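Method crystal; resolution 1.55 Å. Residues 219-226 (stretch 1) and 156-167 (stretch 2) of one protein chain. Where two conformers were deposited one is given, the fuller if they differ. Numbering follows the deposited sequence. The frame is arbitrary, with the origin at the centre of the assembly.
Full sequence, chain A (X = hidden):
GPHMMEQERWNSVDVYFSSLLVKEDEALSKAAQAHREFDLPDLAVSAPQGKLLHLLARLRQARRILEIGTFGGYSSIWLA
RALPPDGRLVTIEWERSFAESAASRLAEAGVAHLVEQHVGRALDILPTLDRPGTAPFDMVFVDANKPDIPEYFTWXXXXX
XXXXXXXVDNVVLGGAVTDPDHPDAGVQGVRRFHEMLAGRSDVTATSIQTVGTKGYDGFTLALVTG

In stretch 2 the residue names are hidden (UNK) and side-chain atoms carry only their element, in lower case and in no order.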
ATOM      1  N   PHE A 219      -3.420   8.516   0.161  1.00 12.98           N
ATOM      2  CA  PHE A 219      -3.521   8.039   1.528  1.00 13.26           C
ATOM      3  C   PHE A 219      -2.160   8.100   2.198  1.00 12.61           C
ATOM      4  O   PHE A 219      -1.118   8.156   1.538  1.00 13.24           O
ATOM      5  CB  PHE A 219      -4.059   6.606   1.576  1.00 14.28           C
ATOM      6  CG  PHE A 219      -3.124   5.578   0.979  1.00 12.96           C
ATOM      7  CD1 PHE A 219      -3.123   5.320  -0.381  1.00 13.81           C
ATOM      8  CD2 PHE A 219      -2.271   4.848   1.788  1.00 15.22           C
ATOM      9  CE1 PHE A 219      -2.277   4.357  -0.927  1.00 13.73           C
ATOM     10  CE2 PHE A 219      -1.419   3.892   1.255  1.00 15.83           C
ATOM     11  CZ  PHE A 219      -1.425   3.641  -0.105  1.00 15.10           C
ATOM     12  N   THR A 220      -2.191   8.093   3.528  1.00 11.98           N
ATOM     13  CA  THR A 220      -0.998   7.992   4.355  1.00 11.62           C
ATOM     14  C   THR A 220      -1.011   6.658   5.075  1.00 14.50           C
ATOM     15  O   THR A 220      -2.039   6.250   5.622  1.00 15.86           O
ATOM     16  CB  THR A 220      -0.933   9.126   5.378  1.00 13.44           C
ATOM     17  OG1 THR A 220      -0.959  10.373   4.692  1.00 16.92           O
ATOM     18  CG2 THR A 220       0.339   9.031   6.226  1.00 14.10           C
ATOM     19  N   LEU A 221       0.131   5.988   5.071  1.00 13.33           N
ATOM     20  CA  LEU A 221       0.316   4.744   5.802  0.57 13.12           C
ATOM     21  C   LEU A 221       1.414   4.967   6.825  1.00 13.89           C
ATOM     22  O   LEU A 221       2.540   5.326   6.463  1.00 13.09           O
ATOM     23  CB  LEU A 221       0.667   3.589   4.864  0.57 14.45           C
ATOM     24  CG  LEU A 221       0.669   2.210   5.526  0.57 16.28           C
ATOM     25  CD1 LEU A 221       0.374   1.137   4.497  0.57 17.30           C
ATOM     26  CD2 LEU A 221       1.999   1.919   6.220  0.57 17.08           C
ATOM     27  N   ALA A 222       1.081   4.765   8.092  1.00 13.62           N
ATOM     28  CA  ALA A 222       2.002   4.967   9.195  1.00 14.53           C
ATOM     29  C   ALA A 222       2.157   3.680   9.989  1.00 15.14           C
ATOM     30  O   ALA A 222       1.199   2.921  10.169  1.00 16.95           O
ATOM     31  CB  ALA A 222       1.511   6.090  10.110  1.00 15.13           C
ATOM     32  N   LEU A 223       3.382   3.431  10.431  1.00 13.61           N
ATOM     33  CA  LEU A 223       3.714   2.307  11.292  1.00 15.01           C
ATOM     34  C   LEU A 223       4.164   2.856  12.636  1.00 15.32           C
ATOM     35  O   LEU A 223       5.099   3.665  12.699  1.00 14.85           O
ATOM     36  CB  LEU A 223       4.820   1.457  10.672  1.00 16.80           C
ATOM     37  CG  LEU A 223       5.335   0.291  11.517  1.00 21.97           C
ATOM     38  CD1 LEU A 223       4.267  -0.770  11.681  1.00 23.30           C
ATOM     39  CD2 LEU A 223       6.585  -0.293  10.872  1.00 26.24           C
ATOM     40  N   VAL A 224       3.494   2.435  13.703  1.00 15.00           N
ATOM     41  CA  VAL A 224       3.908   2.822  15.044  1.00 17.30           C
ATOM     42  C   VAL A 224       5.105   1.965  15.427  1.00 18.69           C
ATOM     43  O   VAL A 224       5.063   0.734  15.313  1.00 19.81           O
ATOM     44  CB  VAL A 224       2.755   2.662  16.046  1.00 18.53           C
ATOM     45  CG1 VAL A 224       3.200   3.077  17.453  1.00 20.34           C
ATOM     46  CG2 VAL A 224       1.550   3.470  15.609  1.00 19.50           C
ATOM     47  N   THR A 225       6.192   2.612  15.839  1.00 19.88           N
ATOM     48  CA  THR A 225       7.393   1.886  16.223  1.00 22.19           C
ATOM     49  C   THR A 225       7.727   1.995  17.703  1.00 26.15           C
ATOM     50  O   THR A 225       8.414   1.113  18.226  1.00 31.45           O
ATOM     51  CB  THR A 225       8.595   2.376  15.406  1.00 23.26           C
ATOM     52  OG1 THR A 225       8.845   3.754  15.701  1.00 22.88           O
ATOM     53  CG2 THR A 225       8.327   2.228  13.915  1.00 23.49           C
ATOM     54  N   GLY A 226       7.249   3.027  18.389  1.00 25.95           N
ATOM     55  CA  GLY A 226       7.607   3.252  19.776  1.00 32.97           C
ATOM     56  C   GLY A 226       8.979   3.884  19.922  1.00 44.61           C
ATOM     57  O   GLY A 226       9.361   4.325  21.006  1.00 51.07           O
ATOM     58  OXT GLY A 226       9.747   3.975  18.962  1.00 48.58           O
ATOM     59  N   UNK A 156      -5.325   7.510  17.690  1.00 17.75           N
ATOM     60  CA  UNK A 156      -4.808   6.268  17.122  1.00 18.17           C
ATOM     61  C   UNK A 156      -3.555   5.813  17.858  1.00 16.37           C
ATOM     62  O   UNK A 156      -3.403   4.624  18.168  1.00 17.23           O
ATOM     63  c   UNK A 156      -4.518   6.452  15.632  1.00 16.15           C
ATOM     64  N   UNK A 157      -2.654   6.750  18.168  1.00 15.37           N
ATOM     65  CA  UNK A 157      -1.456   6.400  18.927  1.00 16.46           C
ATOM     66  C   UNK A 157      -1.806   5.962  20.344  1.00 17.09           C
ATOM     67  O   UNK A 157      -1.268   4.966  20.844  1.00 19.10           O
ATOM     68  c   UNK A 157       0.963   9.260  17.839  1.00 19.51           C
ATOM     69  c   UNK A 157       0.765   6.973  16.844  1.00 19.34           C
ATOM     70  c   UNK A 157       0.040   8.074  17.613  1.00 19.19           C
ATOM     71  c   UNK A 157      -0.500   7.590  18.960  1.00 18.00           C
ATOM     72  N   UNK A 158      -2.715   6.684  21.007  1.00 17.66           N
ATOM     73  CA  UNK A 158      -3.071   6.344  22.380  1.00 20.36           C
ATOM     74  C   UNK A 158      -3.736   4.977  22.471  1.00 17.36           C
ATOM     75  O   UNK A 158      -3.558   4.265  23.466  1.00 19.86           O
ATOM     76  n   UNK A 158      -4.168   5.929  27.077  1.00 63.79           N
ATOM     77  c   UNK A 158      -4.000   7.414  22.953  1.00 22.77           C
ATOM     78  c   UNK A 158      -3.176   7.382  25.319  1.00 38.60           C
ATOM     79  c   UNK A 158      -4.382   7.198  24.402  1.00 28.57           C
ATOM     80  c   UNK A 158      -3.565   7.258  26.780  1.00 52.01           C
ATOM     81  N   UNK A 159      -4.500   4.605  21.449  1.00 16.89           N
ATOM     82  CA  UNK A 159      -5.307   3.394  21.467  1.00 18.25           C
ATOM     83  C   UNK A 159      -4.635   2.218  20.778  1.00 19.06           C
ATOM     84  O   UNK A 159      -5.250   1.151  20.673  1.00 19.21           O
ATOM     85  c   UNK A 159      -8.745   5.034  20.570  1.00 19.04           C
ATOM     86  c   UNK A 159      -6.663   3.657  20.803  1.00 17.44           C
ATOM     87  c   UNK A 159      -7.557   4.711  21.460  1.00 19.03           C
ATOM     88  c   UNK A 159      -8.031   4.232  22.824  1.00 20.59           C
ATOM     89  N   UNK A 160      -3.403   2.378  20.295  1.00 19.35           N
ATOM     90  CA  UNK A 160      -2.751   1.277  19.600  1.00 20.02           C
ATOM     91  C   UNK A 160      -1.489   0.852  20.340  1.00 20.48           C
ATOM     92  O   UNK A 160      -1.426   0.930  21.571  1.00 23.30           O
ATOM     93  o   UNK A 160      -1.515   2.698  18.031  1.00 21.64           O
ATOM     94  c   UNK A 160      -2.460   1.651  18.144  1.00 22.23           C
ATOM     95  N   UNK A 161      -0.491   0.383  19.605  1.00 21.61           N
ATOM     96  CA  UNK A 161       0.622  -0.347  20.186  1.00 23.12           C
ATOM     97  C   UNK A 161       1.772  -0.307  19.198  1.00 20.39           C
ATOM     98  O   UNK A 161       1.559  -0.042  18.010  1.00 19.99           O
ATOM     99  c   UNK A 161       0.224  -1.801  20.487  1.00 25.99           C
ATOM    100  n   UNK A 161      -1.659  -6.464  20.406  1.00 37.41           N
ATOM    101  c   UNK A 161      -0.450  -5.989  20.682  1.00 35.87           C
ATOM    102  c   UNK A 161      -0.336  -2.529  19.264  1.00 26.93           C
ATOM    103  n   UNK A 161      -0.116  -4.755  20.320  1.00 30.55           N
ATOM    104  c   UNK A 161      -1.012  -3.836  19.628  1.00 27.39           C
ATOM    105  n   UNK A 161       0.428  -6.755  21.312  1.00 37.23           N
ATOM    106  N   UNK A 162       2.997  -0.570  19.645  1.00 21.38           N
ATOM    107  CA  UNK A 162       4.094  -0.706  18.684  1.00 19.23           C
ATOM    108  C   UNK A 162       3.769  -1.792  17.669  1.00 20.97           C
ATOM    109  O   UNK A 162       3.288  -2.871  18.019  1.00 21.60           O
ATOM    110  c   UNK A 162       5.294  -1.073  19.562  1.00 24.84           C
ATOM    111  c   UNK A 162       3.467  -0.714  21.035  1.00 25.95           C
ATOM    112  c   UNK A 162       4.947  -0.530  20.904  1.00 29.20           C
ATOM    113  N   UNK A 163       4.026  -1.487  16.398  1.00 19.70           N
ATOM    114  CA  UNK A 163       3.683  -2.366  15.301  1.00 19.54           C
ATOM    115  C   UNK A 163       2.362  -2.043  14.645  1.00 19.01           C
ATOM    116  O   UNK A 163       2.098  -2.531  13.537  1.00 19.43           O
ATOM    117  N   UNK A 164       1.529  -1.230  15.285  1.00 16.70           N
ATOM    118  CA  UNK A 164       0.227  -0.912  14.721  1.00 17.08           C
ATOM    119  C   UNK A 164       0.366  -0.124  13.421  1.00 16.18           C
ATOM    120  O   UNK A 164       1.289   0.678  13.237  1.00 17.31           O
ATOM    121  c   UNK A 164      -0.608  -0.114  15.719  1.00 17.77           C
ATOM    122  N   UNK A 165      -0.591  -0.347  12.525  1.00 17.20           N
ATOM    123  CA  UNK A 165      -0.656   0.338  11.240  0.54 16.70           C
ATOM    124  C   UNK A 165      -1.805   1.334  11.292  1.00 15.97           C
ATOM    125  O   UNK A 165      -2.917   0.992  11.712  1.00 16.68           O
ATOM    126  c   UNK A 165       0.075  -1.856  10.247  0.54 19.81           C
ATOM    127  c   UNK A 165      -0.840  -0.654  10.077  0.54 18.50           C
ATOM    128  c   UNK A 165      -0.586   0.044   8.737  0.54 19.58           C
ATOM    129  N   UNK A 166      -1.536   2.564  10.868  1.00 14.48           N
ATOM    130  CA  UNK A 166      -2.546   3.606  10.782  1.00 13.89           C
ATOM    131  C   UNK A 166      -2.626   4.033   9.323  1.00 14.41           C
ATOM    132  O   UNK A 166      -1.604   4.393   8.725  1.00 15.06           O
ATOM    133  c   UNK A 166      -2.213   4.802  11.688  1.00 15.28           C
ATOM    134  c   UNK A 166      -3.302   5.854  11.605  1.00 16.65           C
ATOM    135  c   UNK A 166      -2.020   4.345  13.112  1.00 15.78           C
ATOM    136  N   UNK A 167      -3.819   3.953   8.740  1.00 14.10           N
ATOM    137  CA  UNK A 167      -4.066   4.425   7.381  1.00 12.67           C
ATOM    138  C   UNK A 167      -5.028   5.597   7.469  1.00 12.81           C
ATOM    139  O   UNK A 167      -6.094   5.483   8.084  1.00 15.38           O
ATOM    140  c   UNK A 167      -5.048   3.887   5.118  1.00 15.00           C
ATOM    141  c   UNK A 167      -3.608   2.197   6.293  1.00 14.81           C
ATOM    142  c   UNK A 167      -4.635   3.315   6.477  1.00 13.72           C
TER

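Position 156 carries one side-chain carbon. It lies in a helix and touches nothing on stretch 1. One carbon means alanine, Ala-156.

Position 157 has four carbons, forked at the second. One branch end lies 3.8 Å from Val-224 CG2. The late fork gives leucine, Leu-157; the branch end is CD2.

Position 158 has four carbons in a row ending in nitrogen, out of reach of stretch 1. This is lysine, Lys-158.

Position 159 again has four carbons forked at the second, also out of reach. It is Leu-159.

Position 160 has one carbon, then one oxygen. The oxygen is 4.0 Å from Val-224 CG2. The residue is serine, Ser-160. Its OG donates a hydrogen bond of 2.7 Å to Ala-156 O, back into the helix.

Position 161 has three carbons, a nitrogen, then a carbon carrying two more nitrogens. This guanidinium marks Arg-161. Its CA-to-CB bond points away from stretch 1, but its backbone O lies 3.5 Å from Val-224 CB.

Position 162 has three carbons closing a ring onto the backbone N. Only proline does this. Pro-162 CB is 4.0 Å from Thr-225 O.

Position 163 has no side-chain atoms, so it is glycine. At phi 96° and psi -15°, a CB would be jammed against the carbonyl O of Pro-162. Gly-163 N donates to Val-224 O at 2.7 Å.

Position 164 has one carbon, 4.2 Å from Val-224 CG2. It is Ala-164. Its N bonds to Arg-161 O at 3.0 Å, within a type II turn from Arg-161 to Ala-164.

Position 165 has one carbon carrying two more. One of these is 4.1 Å from Leu-221 CD2. The fork at the first carbon gives valine, Val-165.

Position 166 has the same three-carbon fork. Its CB is 4.2 Å from Ala-222 CB. It is Val-166.

Position 167 repeats the fork. One branch end is 4.4 Å from Phe-219 CD2, the other 4.3 Å from Leu-221 CG. It is Val-167.

The contact is an antiparallel strand pairing extended by the turn. Ala-222 and Val-166 form the hydrogen-bonded pair: Ala-222 N to Val-166 O and Val-166 N to Ala-222 O are both 2.8 Å. Val-224 N donates to Ala-164 O at 2.9 Å, so Val-224 is held through both its N and its O. Leu-221, Leu-223, Val-165 and Val-167 share one sheet face; Ala-222 and Val-166 lie on the other. Val-224 is the most covered residue, with CG2 near Leu-157, Ala-164 and Val-166. Backbone bonds set the register, and apolar side chains pack around them.

Stretch 2 156-167: ALKLSRPGAVVV
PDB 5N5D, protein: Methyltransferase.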